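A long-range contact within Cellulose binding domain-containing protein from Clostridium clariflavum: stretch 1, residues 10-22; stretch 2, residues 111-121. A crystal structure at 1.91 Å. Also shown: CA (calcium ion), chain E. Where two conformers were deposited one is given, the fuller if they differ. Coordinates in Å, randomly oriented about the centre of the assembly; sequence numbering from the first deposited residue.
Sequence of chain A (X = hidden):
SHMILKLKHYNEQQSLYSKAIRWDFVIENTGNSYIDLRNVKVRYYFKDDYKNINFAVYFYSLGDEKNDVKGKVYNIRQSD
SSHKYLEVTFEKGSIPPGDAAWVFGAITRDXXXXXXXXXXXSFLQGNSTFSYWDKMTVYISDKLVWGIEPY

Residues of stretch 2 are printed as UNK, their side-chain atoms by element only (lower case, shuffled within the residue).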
# COMPACT_ATOMS: atom_id res chain seq x y z
N TYR A 10 12.82 -4.78 9.40
CA TYR A 10 13.03 -5.13 10.78
C TYR A 10 13.77 -4.02 11.42
O TYR A 10 14.74 -3.50 10.89
CB TYR A 10 13.84 -6.45 10.94
CG TYR A 10 14.08 -6.73 12.42
CD1 TYR A 10 12.98 -6.74 13.31
CD2 TYR A 10 15.36 -6.93 12.94
CE1 TYR A 10 13.15 -6.96 14.66
CE2 TYR A 10 15.54 -7.17 14.31
CZ TYR A 10 14.43 -7.17 15.16
OH TYR A 10 14.56 -7.38 16.52
N ASN A 11 13.33 -3.55 12.58
CA ASN A 11 14.06 -2.48 13.28
C ASN A 11 14.66 -2.97 14.61
O ASN A 11 13.94 -3.18 15.60
CB ASN A 11 13.12 -1.29 13.57
CG ASN A 11 13.87 0.04 13.79
OD1 ASN A 11 14.99 0.06 14.35
ND2 ASN A 11 13.25 1.18 13.35
N GLU A 12 15.98 -3.11 14.63
CA GLU A 12 16.71 -3.66 15.75
C GLU A 12 16.64 -2.77 16.97
O GLU A 12 16.89 -3.24 18.07
CB GLU A 12 18.20 -3.84 15.37
CG GLU A 12 18.43 -4.93 14.32
CD GLU A 12 18.21 -4.46 12.87
OE1 GLU A 12 17.92 -3.28 12.63
OE2 GLU A 12 18.33 -5.30 11.95
N GLN A 13 16.34 -1.48 16.77
CA GLN A 13 16.21 -0.52 17.87
C GLN A 13 14.76 -0.25 18.17
O GLN A 13 14.15 0.67 17.56
CB GLN A 13 16.83 0.84 17.49
CG GLN A 13 18.25 0.81 16.93
CD GLN A 13 19.29 0.67 18.02
OE1 GLN A 13 18.98 0.85 19.19
NE2 GLN A 13 20.52 0.35 17.63
N GLN A 14 14.19 -0.98 19.12
CA GLN A 14 12.76 -0.79 19.37
C GLN A 14 12.47 0.11 20.58
O GLN A 14 11.32 0.30 20.93
CB GLN A 14 12.04 -2.13 19.45
CG GLN A 14 11.85 -2.73 18.04
CD GLN A 14 11.01 -3.95 18.05
OE1 GLN A 14 10.26 -4.20 19.00
NE2 GLN A 14 11.12 -4.75 16.97
N SER A 15 13.50 0.63 21.22
CA SER A 15 13.31 1.66 22.29
C SER A 15 12.81 2.94 21.62
O SER A 15 13.22 3.26 20.51
CB SER A 15 14.64 1.98 22.94
OG SER A 15 15.04 0.90 23.75
N LEU A 16 11.93 3.68 22.31
CA LEU A 16 11.40 4.92 21.75
C LEU A 16 12.56 5.93 21.54
O LEU A 16 12.61 6.62 20.54
CB LEU A 16 10.34 5.51 22.70
CG LEU A 16 9.06 4.69 22.84
CD1 LEU A 16 8.00 5.56 23.46
CD2 LEU A 16 8.62 4.19 21.42
N TYR A 17 13.47 6.02 22.50
CA TYR A 17 14.64 6.90 22.33
C TYR A 17 15.88 6.13 21.89
O TYR A 17 16.29 5.19 22.57
CB TYR A 17 14.91 7.65 23.64
CG TYR A 17 13.77 8.60 23.97
CD1 TYR A 17 13.71 9.85 23.39
CD2 TYR A 17 12.74 8.23 24.83
CE1 TYR A 17 12.66 10.75 23.67
CE2 TYR A 17 11.68 9.12 25.12
CZ TYR A 17 11.65 10.38 24.53
OH TYR A 17 10.63 11.27 24.78
N SER A 18 16.48 6.51 20.78
CA SER A 18 17.59 5.73 20.26
C SER A 18 18.55 6.64 19.51
O SER A 18 18.12 7.56 18.83
CB SER A 18 17.02 4.66 19.30
OG SER A 18 18.07 3.95 18.67
N LYS A 19 19.84 6.34 19.56
CA LYS A 19 20.82 7.11 18.79
C LYS A 19 20.81 6.75 17.31
O LYS A 19 21.30 7.53 16.47
CB LYS A 19 22.21 6.97 19.37
CG LYS A 19 22.29 7.72 20.69
CD LYS A 19 23.69 7.75 21.29
CE LYS A 19 23.68 8.37 22.68
NZ LYS A 19 25.12 8.55 23.09
N ALA A 20 20.23 5.60 16.98
CA ALA A 20 20.21 5.18 15.60
C ALA A 20 18.80 4.76 15.23
O ALA A 20 18.07 4.15 16.04
CB ALA A 20 21.23 4.04 15.35
N ILE A 21 18.39 5.08 14.01
CA ILE A 21 17.18 4.53 13.47
C ILE A 21 17.59 3.45 12.47
O ILE A 21 18.45 3.70 11.62
CB ILE A 21 16.35 5.64 12.77
CG1 ILE A 21 15.68 6.52 13.86
CG2 ILE A 21 15.25 4.98 11.84
CD1 ILE A 21 14.96 7.78 13.25
N ARG A 22 17.04 2.23 12.59
CA ARG A 22 17.41 1.17 11.62
C ARG A 22 16.36 1.05 10.55
O ARG A 22 15.19 0.77 10.85
CB ARG A 22 17.64 -0.16 12.34
CG ARG A 22 18.82 -0.03 13.30
CD ARG A 22 20.18 -0.02 12.50
NE ARG A 22 20.40 -1.24 11.71
CZ ARG A 22 20.94 -2.34 12.20
NH1 ARG A 22 21.32 -2.37 13.47
NH2 ARG A 22 21.07 -3.42 11.43
N UNK A 111 25.44 14.81 15.50
CA UNK A 111 25.96 15.03 16.86
C UNK A 111 25.73 13.86 17.83
O UNK A 111 25.99 14.00 19.02
o UNK A 111 23.41 17.20 18.39
c UNK A 111 23.90 16.23 17.76
c UNK A 111 25.42 16.31 17.47
o UNK A 111 23.23 15.22 17.42
N UNK A 112 25.19 12.74 17.34
CA UNK A 112 25.00 11.56 18.19
C UNK A 112 23.98 11.76 19.31
O UNK A 112 23.91 10.95 20.23
c UNK A 112 28.15 9.21 16.12
c UNK A 112 26.19 8.24 17.22
c UNK A 112 27.44 7.04 15.47
c UNK A 112 26.37 7.12 16.42
c UNK A 112 27.23 10.57 17.72
c UNK A 112 28.33 11.20 17.14
c UNK A 112 27.10 9.30 17.08
c UNK A 112 28.32 8.08 15.31
c UNK A 112 26.33 11.09 18.77
n UNK A 112 28.88 10.37 16.17
N UNK A 113 23.14 12.77 19.22
CA UNK A 113 22.03 12.89 20.16
C UNK A 113 20.88 11.95 19.68
O UNK A 113 20.88 11.48 18.54
c UNK A 113 22.75 15.15 21.00
o UNK A 113 21.14 14.94 19.14
c UNK A 113 21.59 14.35 20.38
N UNK A 114 19.96 11.64 20.59
CA UNK A 114 18.95 10.60 20.35
C UNK A 114 17.75 11.08 19.55
O UNK A 114 17.27 12.21 19.72
o UNK A 114 18.06 9.33 24.43
o UNK A 114 19.19 7.47 24.14
c UNK A 114 19.39 9.10 22.40
c UNK A 114 18.84 8.60 23.76
c UNK A 114 18.42 10.07 21.70
N UNK A 115 17.26 10.19 18.69
CA UNK A 115 15.93 10.36 18.09
C UNK A 115 14.84 9.95 19.10
O UNK A 115 15.10 9.15 20.01
c UNK A 115 17.75 8.82 15.52
c UNK A 115 18.63 9.05 14.44
c UNK A 115 15.75 9.43 16.89
c UNK A 115 16.49 10.78 14.93
c UNK A 115 18.44 10.15 13.58
c UNK A 115 16.69 9.70 15.78
c UNK A 115 17.36 11.02 13.83
N UNK A 116 13.62 10.46 18.88
CA UNK A 116 12.42 9.93 19.51
C UNK A 116 11.63 9.28 18.39
O UNK A 116 11.09 9.98 17.50
o UNK A 116 9.93 9.44 20.72
c UNK A 116 11.61 11.09 20.13
c UNK A 116 10.21 10.64 20.61
n UNK A 116 9.33 11.61 20.89
N UNK A 117 11.57 7.96 18.37
CA UNK A 117 10.99 7.25 17.27
C UNK A 117 9.48 7.16 17.36
O UNK A 117 8.83 6.69 16.41
c UNK A 117 11.53 5.83 17.27
n UNK A 117 13.92 3.54 17.75
o UNK A 117 13.52 4.04 15.61
c UNK A 117 13.53 4.36 16.78
c UNK A 117 13.05 5.77 17.18
N UNK A 118 8.94 7.58 18.49
CA UNK A 118 7.52 7.33 18.76
C UNK A 118 6.56 7.94 17.73
O UNK A 118 5.49 7.41 17.50
o UNK A 118 4.57 6.84 22.59
c UNK A 118 5.32 7.65 21.98
c UNK A 118 7.12 7.81 20.15
o UNK A 118 5.74 8.74 22.47
c UNK A 118 5.73 7.27 20.55
N UNK A 119 6.97 9.05 17.11
CA UNK A 119 6.11 9.75 16.17
C UNK A 119 6.58 9.54 14.74
O UNK A 119 6.21 10.31 13.83
c UNK A 119 7.55 11.84 16.68
o UNK A 119 7.65 13.00 17.17
o UNK A 119 8.58 11.18 16.28
c UNK A 119 6.11 11.24 16.56
N UNK A 120 7.40 8.50 14.50
CA UNK A 120 7.92 8.27 13.15
C UNK A 120 6.99 7.31 12.41
O UNK A 120 6.71 6.16 12.87
c UNK A 120 10.37 8.55 13.81
o UNK A 120 11.49 8.05 14.09
o UNK A 120 10.12 9.77 13.98
c UNK A 120 9.32 7.63 13.22
N UNK A 121 6.49 7.74 11.26
CA UNK A 121 5.51 6.91 10.53
C UNK A 121 6.06 5.47 10.28
O UNK A 121 5.32 4.49 10.42
c UNK A 121 2.18 6.16 7.32
n UNK A 121 3.22 5.61 6.62
c UNK A 121 5.20 7.59 9.18
c UNK A 121 2.73 6.95 8.37
c UNK A 121 0.51 7.51 9.04
c UNK A 121 0.80 6.05 7.11
c UNK A 121 4.15 6.88 8.26
c UNK A 121 -0.02 6.72 7.98
c UNK A 121 1.87 7.62 9.25
c UNK A 121 4.42 6.06 7.17
CA CA E . 10.96 11.31 15.70
O HOH W 1 22.10 10.05 16.62
O HOH W 2 13.01 12.30 16.71
O HOH W 3 10.19 13.48 16.92
O HOH W 4 12.82 10.21 14.73

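Position 111 has two side-chain carbons, the second carrying two oxygens, and lies out of reach of stretch 1: Asp 111. Position 112 has one carbon followed by fused five- and six-membered rings holding eight carbons and one nitrogen, and its backbone O lies 3.4 Å from Lys 19 CD; the rings define Trp 112. At position 113 a single carbon carries one oxygen and one carbon, and CB points away from stretch 1, the pattern of Thr 113. Water 1 donates to both Lys 19 O (2.6 Å) and Thr 113 O (2.7 Å), bridging the backbones.

Position 114 has three carbons in a chain, the third with two oxygens. A side-chain carbon packs 3.6 Å from Lys 19 CG, an aliphatic contact, and an oxygen lies 3.7 Å from Tyr 17 CB. This is Glu 114, the atoms being CG and OE1.

Position 115 shows one carbon and a six-carbon ring without heteroatoms. Ile 21 CD1 sits 3.7 Å from the ring centroid, 13° off the normal, a CH-pi contact over the face. The residue is Phe 115. The backbone of Phe 115 pairs with Ser 18: Ser 18 N donates to Phe 115 O at 3.1 Å, and Phe 115 N to Ser 18 O at 2.8 Å.

Position 116 has two carbons, the second bearing one oxygen and one nitrogen. CB is 3.7 Å from Tyr 17 CE1, and the oxygen lies over one face of that ring: Asn 116. Its OD1 also accepts from the backbone N of position 118, N to OD1 at 3.1 Å.

Position 117 has three carbons, the third with one oxygen and one nitrogen. The nitrogen lies 2.9 Å from both Gln 13 O and Ser 15 O: Gln 117. NE2 donates to both, so one amide satisfies two loop carbonyls. The backbone N of Gln 117 reaches Leu 16 O at 2.8 Å and 177°.

Position 118, three carbons ending in two oxygens, meets Leu 16 CD1 through its terminal carbon at 3.7 Å: Glu 118, the carbon being CD. Position 119, two carbons and two oxygens, does not touch stretch 1: Asp 119. Position 120 has the same composition, with an oxygen 3.6 Å from Ile 21 CD1: Asp 120, through OD2. Position 121 repeats the fused rings, out of reach: Trp 121.

The contact is a short antiparallel pairing, Tyr 17 with Asn 116 and Ser 18 with Phe 115, extended by Gln 117 into the loop and backed by Ile 21 against the phenyl face. Calcium binds Asn 116 O (2.2 Å), Asp 119 OD1 and Asp 120 OD1 (both 2.5 Å), tying the turn to the strand. The two stretches bury 851 Å² together.

Stretch 2 (111-121) DWTEFNQEDDW
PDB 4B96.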